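Local structure of hydrogenase 3 maturation protease (2E85) at residues Thr5-Val11 with Thr59-Asp65; Ile76-Asp80 with Asn148-Leu154. The protein cleaves a C-terminal peptide from the precursor of HycE, the large subunit of hydrogenase 3, as an endopeptidase of the A31 family. The protein carries 1 engineered substitution. All blocks are in the same frame, centred on the assembly; numbering follows the deposited sequence.

Contact 1 of 2, residues Thr5-Val11 with Thr59-Asp65; sequences TDVLLCV and TRLLIVD. With CA (calcium ion), chain F.
Asp6 and Arg60 are facing partners on adjacent parallel strands, and the arginine grips the carboxylate side-on: NE reaches Asp6 OD1 at 2.9 Å and NH2 reaches Asp6 OD2 at 2.9 Å. The second bond is nearly straight (177°) and lies in the guanidinium plane, yet both nitrogens approach from above the carboxylate plane, the two flat groups being turned 43° apart. A bend at chi3 (67°) turns the guanidinium so that its NE/NH2 edge meets Asp6, whose charge suits this mate; a water also donates to Asp6 OD1 and meets Thr59 OG1. Further along the same face, Leu8 CD1 rests on Leu62 CG and on Val64 CG2 (3.7 Å). The opposite face carries Val7 CG1 against Leu61 CD1 (3.9 Å), then Val11 beside Ile63; branched aliphatic residues suit such extended, buried positions. At the C-terminal end, Val11 CG1 touches Asp65 OD2 at 3.5 Å, while Asp65 OD1 binds calcium at 2.3 Å. Backbone bonds such as Leu9 N to Leu62 O (2.8 Å) hold the register. Strand 38-43 flanks 6-11 and strand 111-116 flanks 60-66, so both strands are interior to the sheet, with helix 21-31 covering Leu8, Cys10 and Val64.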
ATOM      1  N   THR B   5       0.590  15.056  18.607  1.00 12.93           N
ATOM      2  CA  THR B   5      -0.195  15.846  17.679  1.00 13.35           C
ATOM      3  C   THR B   5       0.386  15.680  16.268  1.00 11.61           C
ATOM      4  O   THR B   5      -0.260  15.120  15.394  1.00 12.78           O
ATOM      5  CB  THR B   5      -0.232  17.345  18.085  1.00 13.39           C
ATOM      6  OG1 THR B   5       1.103  17.814  18.358  1.00 14.72           O
ATOM      7  CG2 THR B   5      -1.063  17.507  19.342  1.00 14.76           C
ATOM      8  N   ASP B   6       1.600  16.169  16.080  1.00 11.04           N
ATOM      9  CA  ASP B   6       2.234  16.188  14.785  1.00  9.27           C
ATOM     10  C   ASP B   6       3.141  14.987  14.591  1.00  8.72           C
ATOM     11  O   ASP B   6       3.883  14.627  15.495  1.00  8.54           O
ATOM     12  CB  ASP B   6       3.044  17.475  14.674  1.00  9.35           C
ATOM     13  CG  ASP B   6       2.182  18.703  14.677  1.00 10.84           C
ATOM     14  OD1 ASP B   6       1.046  18.618  14.205  1.00 13.23           O
ATOM     15  OD2 ASP B   6       2.659  19.762  15.128  1.00 15.22           O
ATOM     16  N   VAL B   7       3.112  14.411  13.401  1.00  7.76           N
ATOM     17  CA  VAL B   7       4.047  13.321  13.053  1.00  6.95           C
ATOM     18  C   VAL B   7       4.713  13.679  11.733  1.00  6.40           C
ATOM     19  O   VAL B   7       4.048  14.173  10.834  1.00  6.42           O
ATOM     20  CB  VAL B   7       3.304  11.962  12.953  1.00  7.66           C
ATOM     21  CG1 VAL B   7       4.249  10.853  12.493  1.00  6.79           C
ATOM     22  CG2 VAL B   7       2.704  11.593  14.336  1.00  7.99           C
ATOM     23  N   LEU B   8       6.015  13.401  11.650  1.00  6.05           N
ATOM     24  CA  LEU B   8       6.813  13.666  10.452  1.00  6.75           C
ATOM     25  C   LEU B   8       7.363  12.341   9.969  1.00  6.80           C
ATOM     26  O   LEU B   8       8.116  11.670  10.688  1.00  7.09           O
ATOM     27  CB  LEU B   8       7.947  14.639  10.792  1.00  6.55           C
ATOM     28  CG  LEU B   8       9.070  14.823   9.748  1.00  6.91           C
ATOM     29  CD1 LEU B   8       8.503  15.269   8.410  1.00  8.66           C
ATOM     30  CD2 LEU B   8      10.194  15.739  10.245  1.00  9.39           C
ATOM     31  N   LEU B   9       6.967  11.943   8.762  1.00  6.11           N
ATOM     32  CA  LEU B   9       7.464  10.670   8.176  1.00  6.64           C
ATOM     33  C   LEU B   9       8.514  11.053   7.167  1.00  6.99           C
ATOM     34  O   LEU B   9       8.222  11.771   6.214  1.00  7.30           O
ATOM     35  CB  LEU B   9       6.341   9.881   7.503  1.00  5.08           C
ATOM     36  CG  LEU B   9       6.815   8.638   6.704  1.00  6.48           C
ATOM     37  CD1 LEU B   9       7.451   7.567   7.636  1.00  8.83           C
ATOM     38  CD2 LEU B   9       5.725   8.016   5.873  1.00  7.34           C
ATOM     39  N   CYS B  10       9.748  10.598   7.395  1.00  6.99           N
ATOM     40  CA  CYS B  10      10.847  10.927   6.479  1.00  8.01           C
ATOM     41  C   CYS B  10      11.111   9.707   5.627  1.00  8.13           C
ATOM     42  O   CYS B  10      11.471   8.671   6.180  1.00  8.90           O
ATOM     43  CB  CYS B  10      12.137  11.234   7.221  1.00  7.42           C
ATOM     44  SG  CYS B  10      12.070  12.812   8.133  1.00 11.70           S
ATOM     45  N   VAL B  11      11.012   9.851   4.306  1.00  8.35           N
ATOM     46  CA  VAL B  11      11.186   8.743   3.373  1.00  8.41           C
ATOM     47  C   VAL B  11      12.475   8.903   2.560  1.00  8.22           C
ATOM     48  O   VAL B  11      12.782  10.005   2.129  1.00  8.08           O
ATOM     49  CB  VAL B  11       9.945   8.632   2.376  1.00  9.62           C
ATOM     50  CG1 VAL B  11      10.142   7.532   1.327  1.00 10.28           C
ATOM     51  CG2 VAL B  11       8.618   8.430   3.160  1.00 10.42           C
ATOM     52  N   THR B  59      -2.834  14.335  14.689  1.00 13.37           N
ATOM     53  CA  THR B  59      -3.755  15.320  14.143  1.00 13.84           C
ATOM     54  C   THR B  59      -3.232  15.860  12.805  1.00 12.71           C
ATOM     55  O   THR B  59      -3.997  16.369  11.981  1.00 13.08           O
ATOM     56  CB  THR B  59      -3.954  16.497  15.140  1.00 14.13           C
ATOM     57  OG1 THR B  59      -2.672  16.997  15.550  1.00 17.53           O
ATOM     58  CG2 THR B  59      -4.700  16.010  16.380  1.00 16.96           C
ATOM     59  N   ARG B  60      -1.922  15.778  12.614  1.00 11.71           N
ATOM     60  CA  ARG B  60      -1.299  16.293  11.406  1.00  9.70           C
ATOM     61  C   ARG B  60      -0.104  15.424  11.059  1.00  9.58           C
ATOM     62  O   ARG B  60       0.682  15.073  11.925  1.00  9.62           O
ATOM     63  CB  ARG B  60      -0.848  17.743  11.605  1.00 10.83           C
ATOM     64  CG  ARG B  60       0.073  18.309  10.521  1.00 11.48           C
ATOM     65  CD  ARG B  60       0.161  19.807  10.636  1.00 14.93           C
ATOM     66  NE  ARG B  60       0.836  20.245  11.863  1.00 15.70           N
ATOM     67  CZ  ARG B  60       1.067  21.519  12.173  1.00 15.82           C
ATOM     68  NH1 ARG B  60       0.681  22.490  11.348  1.00 15.24           N
ATOM     69  NH2 ARG B  60       1.699  21.819  13.292  1.00 15.36           N
ATOM     70  N   LEU B  61      -0.011  15.052   9.784  1.00  7.68           N
ATOM     71  CA  LEU B  61       1.080  14.231   9.290  1.00  6.38           C
ATOM     72  C   LEU B  61       1.776  14.958   8.116  1.00  6.82           C
ATOM     73  O   LEU B  61       1.118  15.312   7.130  1.00  7.84           O
ATOM     74  CB  LEU B  61       0.549  12.906   8.789  1.00  6.16           C
ATOM     75  CG  LEU B  61       1.598  12.017   8.088  1.00 10.06           C
ATOM     76  CD1 LEU B  61       2.641  11.502   9.033  1.00 10.79           C
ATOM     77  CD2 LEU B  61       0.904  10.882   7.359  1.00  9.22           C
ATOM     78  N   LEU B  62       3.094  15.142   8.237  1.00  7.44           N
ATOM     79  CA  LEU B  62       3.938  15.700   7.180  1.00  7.16           C
ATOM     80  C   LEU B  62       4.828  14.572   6.661  1.00  6.59           C
ATOM     81  O   LEU B  62       5.495  13.905   7.446  1.00  7.62           O
ATOM     82  CB  LEU B  62       4.835  16.816   7.735  1.00  7.69           C
ATOM     83  CG  LEU B  62       5.851  17.467   6.796  1.00  7.98           C
ATOM     84  CD1 LEU B  62       5.260  18.026   5.472  1.00  8.08           C
ATOM     85  CD2 LEU B  62       6.625  18.550   7.504  1.00  9.02           C
ATOM     86  N   ILE B  63       4.865  14.419   5.348  1.00  6.07           N
ATOM     87  CA  ILE B  63       5.717  13.404   4.721  1.00  6.54           C
ATOM     88  C   ILE B  63       6.718  14.140   3.874  1.00  7.22           C
ATOM     89  O   ILE B  63       6.326  15.000   3.077  1.00  7.69           O
ATOM     90  CB  ILE B  63       4.879  12.482   3.814  1.00  7.02           C
ATOM     91  CG1 ILE B  63       3.796  11.793   4.641  1.00  6.48           C
ATOM     92  CG2 ILE B  63       5.757  11.442   3.113  1.00  7.18           C
ATOM     93  CD1 ILE B  63       2.671  11.154   3.828  1.00 14.79           C
ATOM     94  N   VAL B  64       8.001  13.824   4.055  1.00  7.56           N
ATOM     95  CA  VAL B  64       9.069  14.477   3.305  1.00  7.51           C
ATOM     96  C   VAL B  64       9.854  13.408   2.544  1.00  7.30           C
ATOM     97  O   VAL B  64      10.328  12.434   3.140  1.00  6.34           O
ATOM     98  CB  VAL B  64      10.042  15.236   4.243  1.00  8.07           C
ATOM     99  CG1 VAL B  64      11.329  15.673   3.482  1.00  6.96           C
ATOM    100  CG2 VAL B  64       9.314  16.422   4.966  1.00  6.79           C
ATOM    101  N   ASP B  65      10.012  13.614   1.236  1.00  7.94           N
ATOM    102  CA  ASP B  65      10.636  12.608   0.385  1.00  9.14           C
ATOM    103  C   ASP B  65      11.308  13.301  -0.786  1.00  9.01           C
ATOM    104  O   ASP B  65      10.739  14.214  -1.366  1.00  9.21           O
ATOM    105  CB  ASP B  65       9.551  11.654  -0.139  1.00  9.69           C
ATOM    106  CG  ASP B  65      10.127  10.415  -0.854  1.00 14.25           C
ATOM    107  OD1 ASP B  65      11.344  10.196  -0.844  1.00 18.49           O
ATOM    108  OD2 ASP B  65       9.331   9.616  -1.392  1.00 24.89           O
TER
HETATM  109 CA    CA F1004      12.563   9.113  -2.477  1.00 19.65          CA
HETATM  110  O   HOH W   1      -1.321  19.511  14.879  1.00 21.56           O
HETATM  111  O   HOH W   2      10.477   8.430  -3.475  1.00 36.07           O
HETATM  112  O   HOH W   3      11.371   7.103  -1.775  1.00 13.31           O
HETATM  113  O   HOH W   4      12.880   8.382  -4.581  1.00 26.83           O

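Contact 2 of 2, residues Ile76-Asp80 with Asn148-Leu154; sequences IRIID and NGGFAQL
Arg77 and Ala152 meet where the C-terminal tail forms a single beta bridge with the edge strand 76-78, Ile78 pairing with Gln153. Ile78 N donates to Ala152 O at 2.9 Å, and Leu154 N to Ile78 O at 2.8 Å. The long aliphatic part of Arg77 runs alongside this junction. Its CB sits 3.7 Å from Leu154 N and near Leu154 CB; CG faces Leu154 CA; CD lies 3.5 Å from Ala152 O and also touches Ala152 CB. The turn at chi2 (-77°) folds the chain back, and NH1 reaches the carbonyl of its own predecessor, Ile76 O, at 3.0 Å, from above the carbonyl plane, while forming a salt bridge with Glu75. Substituting an alanine here would probably leave Glu75 without its mate and uncover the backbone of Ala152 and Leu154. Upstream, a type I' turn from Asn148 to Phe151 uses two glycines, which tolerate its positive phi angles, and delivers the flat phenylalanine ring to Ile76. Arg141 adds a cation-pi contact to the ring, and Ile76 CG2 stands over one face, 3.8 Å from the centroid and 24° off the ring normal.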
ATOM      1  N   ILE B  76      11.673  22.718  -3.569  1.00  7.94           N
ATOM      2  CA  ILE B  76      10.788  22.094  -2.581  1.00  7.40           C
ATOM      3  C   ILE B  76       9.358  22.432  -2.989  1.00  8.08           C
ATOM      4  O   ILE B  76       9.066  23.613  -3.223  1.00  7.79           O
ATOM      5  CB  ILE B  76      11.004  22.739  -1.179  1.00  8.98           C
ATOM      6  CG1 ILE B  76      12.396  22.397  -0.666  1.00  8.59           C
ATOM      7  CG2 ILE B  76      10.017  22.187  -0.130  1.00  8.49           C
ATOM      8  CD1 ILE B  76      12.923  23.316   0.437  1.00 14.79           C
ATOM      9  N   ARG B  77       8.463  21.430  -3.060  1.00  6.88           N
ATOM     10  CA  ARG B  77       7.046  21.712  -3.352  1.00  7.35           C
ATOM     11  C   ARG B  77       6.144  20.806  -2.560  1.00  8.10           C
ATOM     12  O   ARG B  77       6.526  19.698  -2.223  1.00  7.55           O
ATOM     13  CB  ARG B  77       6.692  21.511  -4.827  1.00  7.17           C
ATOM     14  CG  ARG B  77       7.488  22.329  -5.843  1.00  9.23           C
ATOM     15  CD  ARG B  77       7.011  23.769  -5.899  1.00 10.94           C
ATOM     16  NE  ARG B  77       7.661  24.493  -6.995  1.00 12.01           N
ATOM     17  CZ  ARG B  77       8.893  25.016  -6.956  1.00 13.28           C
ATOM     18  NH1 ARG B  77       9.680  24.893  -5.893  1.00 10.59           N
ATOM     19  NH2 ARG B  77       9.348  25.672  -8.020  1.00 14.51           N
ATOM     20  N   ILE B  78       4.941  21.301  -2.245  1.00  7.49           N
ATOM     21  CA  ILE B  78       3.894  20.462  -1.730  1.00  9.72           C
ATOM     22  C   ILE B  78       3.130  19.881  -2.906  1.00 10.03           C
ATOM     23  O   ILE B  78       2.724  20.625  -3.818  1.00 11.37           O
ATOM     24  CB  ILE B  78       2.888  21.264  -0.902  1.00  9.73           C
ATOM     25  CG1 ILE B  78       3.587  22.097   0.210  1.00 11.22           C
ATOM     26  CG2 ILE B  78       1.746  20.349  -0.439  1.00 12.92           C
ATOM     27  CD1 ILE B  78       4.009  23.393  -0.293  1.00 14.79           C
ATOM     28  N   ILE B  79       2.939  18.568  -2.880  1.00  8.90           N
ATOM     29  CA  ILE B  79       2.213  17.884  -3.951  1.00 10.70           C
ATOM     30  C   ILE B  79       0.805  17.533  -3.505  1.00 11.00           C
ATOM     31  O   ILE B  79       0.589  16.796  -2.520  1.00 10.94           O
ATOM     32  CB  ILE B  79       2.892  16.627  -4.456  1.00 11.71           C
ATOM     33  CG1 ILE B  79       4.378  16.874  -4.692  1.00 10.65           C
ATOM     34  CG2 ILE B  79       2.162  16.127  -5.733  1.00 11.51           C
ATOM     35  CD1 ILE B  79       4.837  18.203  -5.218  1.00 14.79           C
ATOM     36  N   ASP B  80      -0.166  18.106  -4.202  1.00 13.99           N
ATOM     37  CA  ASP B  80      -1.570  17.859  -3.906  1.00 15.89           C
ATOM     38  C   ASP B  80      -1.903  16.372  -4.093  1.00 16.53           C
ATOM     39  O   ASP B  80      -1.455  15.750  -5.069  1.00 14.69           O
ATOM     40  CB  ASP B  80      -2.416  18.726  -4.839  1.00 16.63           C
ATOM     41  CG  ASP B  80      -3.902  18.648  -4.545  1.00 21.73           C
ATOM     42  OD1 ASP B  80      -4.536  17.613  -4.833  1.00 25.38           O
ATOM     43  OD2 ASP B  80      -4.452  19.660  -4.046  1.00 27.17           O
ATOM     44  N   ASN B 148       0.942  24.916   4.810  1.00 17.19           N
ATOM     45  CA  ASN B 148       1.944  24.233   4.004  1.00 17.80           C
ATOM     46  C   ASN B 148       3.368  24.704   4.243  1.00 17.27           C
ATOM     47  O   ASN B 148       4.244  24.550   3.375  1.00 16.88           O
ATOM     48  CB  ASN B 148       1.585  24.329   2.533  1.00 18.21           C
ATOM     49  CG  ASN B 148       0.541  23.317   2.146  1.00 20.78           C
ATOM     50  OD1 ASN B 148       0.211  22.420   2.929  1.00 24.27           O
ATOM     51  ND2 ASN B 148       0.008  23.446   0.941  1.00 25.27           N
ATOM     52  N   GLY B 149       3.574  25.305   5.417  1.00 16.92           N
ATOM     53  CA  GLY B 149       4.878  25.762   5.871  1.00 16.18           C
ATOM     54  C   GLY B 149       5.474  26.862   5.013  1.00 16.02           C
ATOM     55  O   GLY B 149       6.668  27.110   5.089  1.00 15.99           O
ATOM     56  N   GLY B 150       4.631  27.509   4.203  1.00 15.42           N
ATOM     57  CA  GLY B 150       5.046  28.566   3.290  1.00 15.12           C
ATOM     58  C   GLY B 150       5.621  28.082   1.961  1.00 14.42           C
ATOM     59  O   GLY B 150       6.142  28.873   1.183  1.00 14.18           O
ATOM     60  N   PHE B 151       5.543  26.782   1.713  1.00 13.98           N
ATOM     61  CA  PHE B 151       6.026  26.230   0.450  1.00 13.75           C
ATOM     62  C   PHE B 151       4.971  26.263  -0.656  1.00 13.92           C
ATOM     63  O   PHE B 151       3.748  26.196  -0.391  1.00 13.92           O
ATOM     64  CB  PHE B 151       6.557  24.806   0.650  1.00 13.34           C
ATOM     65  CG  PHE B 151       7.749  24.742   1.565  1.00 11.30           C
ATOM     66  CD1 PHE B 151       8.975  25.251   1.165  1.00 11.61           C
ATOM     67  CD2 PHE B 151       7.606  24.239   2.863  1.00 13.42           C
ATOM     68  CE1 PHE B 151      10.094  25.200   2.028  1.00 11.77           C
ATOM     69  CE2 PHE B 151       8.694  24.173   3.731  1.00 12.34           C
ATOM     70  CZ  PHE B 151       9.939  24.664   3.325  1.00 11.08           C
ATOM     71  N   ALA B 152       5.445  26.360  -1.897  1.00 13.20           N
ATOM     72  CA  ALA B 152       4.552  26.393  -3.071  1.00 13.49           C
ATOM     73  C   ALA B 152       4.032  25.015  -3.436  1.00 13.07           C
ATOM     74  O   ALA B 152       4.715  24.012  -3.226  1.00 12.99           O
ATOM     75  CB  ALA B 152       5.252  26.971  -4.266  1.00 12.82           C
ATOM     76  N   GLN B 153       2.829  24.985  -4.004  1.00 13.97           N
ATOM     77  CA  GLN B 153       2.261  23.775  -4.579  1.00 15.22           C
ATOM     78  C   GLN B 153       2.975  23.440  -5.875  1.00 14.80           C
ATOM     79  O   GLN B 153       3.234  24.360  -6.657  1.00 15.09           O
ATOM     80  CB  GLN B 153       0.783  24.033  -4.868  1.00 15.92           C
ATOM     81  CG  GLN B 153       0.017  22.792  -5.256  1.00 22.25           C
ATOM     82  CD  GLN B 153      -0.261  21.911  -4.070  1.00 29.44           C
ATOM     83  OE1 GLN B 153       0.284  20.816  -3.967  1.00 33.61           O
ATOM     84  NE2 GLN B 153      -1.090  22.397  -3.136  1.00 31.82           N
ATOM     85  N   LEU B 154       3.313  22.158  -6.097  1.00 14.54           N
ATOM     86  CA  LEU B 154       3.811  21.691  -7.388  1.00 14.69           C
ATOM     87  C   LEU B 154       2.751  21.963  -8.433  1.00 15.05           C
ATOM     88  O   LEU B 154       1.583  21.628  -8.237  1.00 13.46           O
ATOM     89  CB  LEU B 154       4.092  20.172  -7.404  1.00 14.18           C
ATOM     90  CG  LEU B 154       5.204  19.441  -8.184  1.00 16.09           C
ATOM     91  CD1 LEU B 154       4.834  18.024  -8.541  1.00 13.13           C
ATOM     92  CD2 LEU B 154       5.948  20.146  -9.359  1.00 11.74           C
TER
HETATM   93  O   HOH W   5       8.282  26.291  -2.402  1.00 16.32           O

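How the contacts relate
Both contacts belong to one mixed sheet. Contact 1 joins two of its parallel strands, whereas contact 2 joins the C-terminal tail to the edge strand 76-78 through a single bridge; strand 111-116 runs between them, with Phe113 touched by Ile63, Asp65 and Ile79. Their centres are 14 Å apart and their nearest atoms about 7 Å, so they do not touch. Contact 1 reaches the metal site directly: Asp65 binds calcium together with Asp19 and Ala66, and Asp19, Asp65 and His93 probably bind nickel, as in related proteases. Contact 2 stays outside that site, the Ile79 side chain lying about 9 Å from that of Asp65 and about 11 Å from a bound calcium.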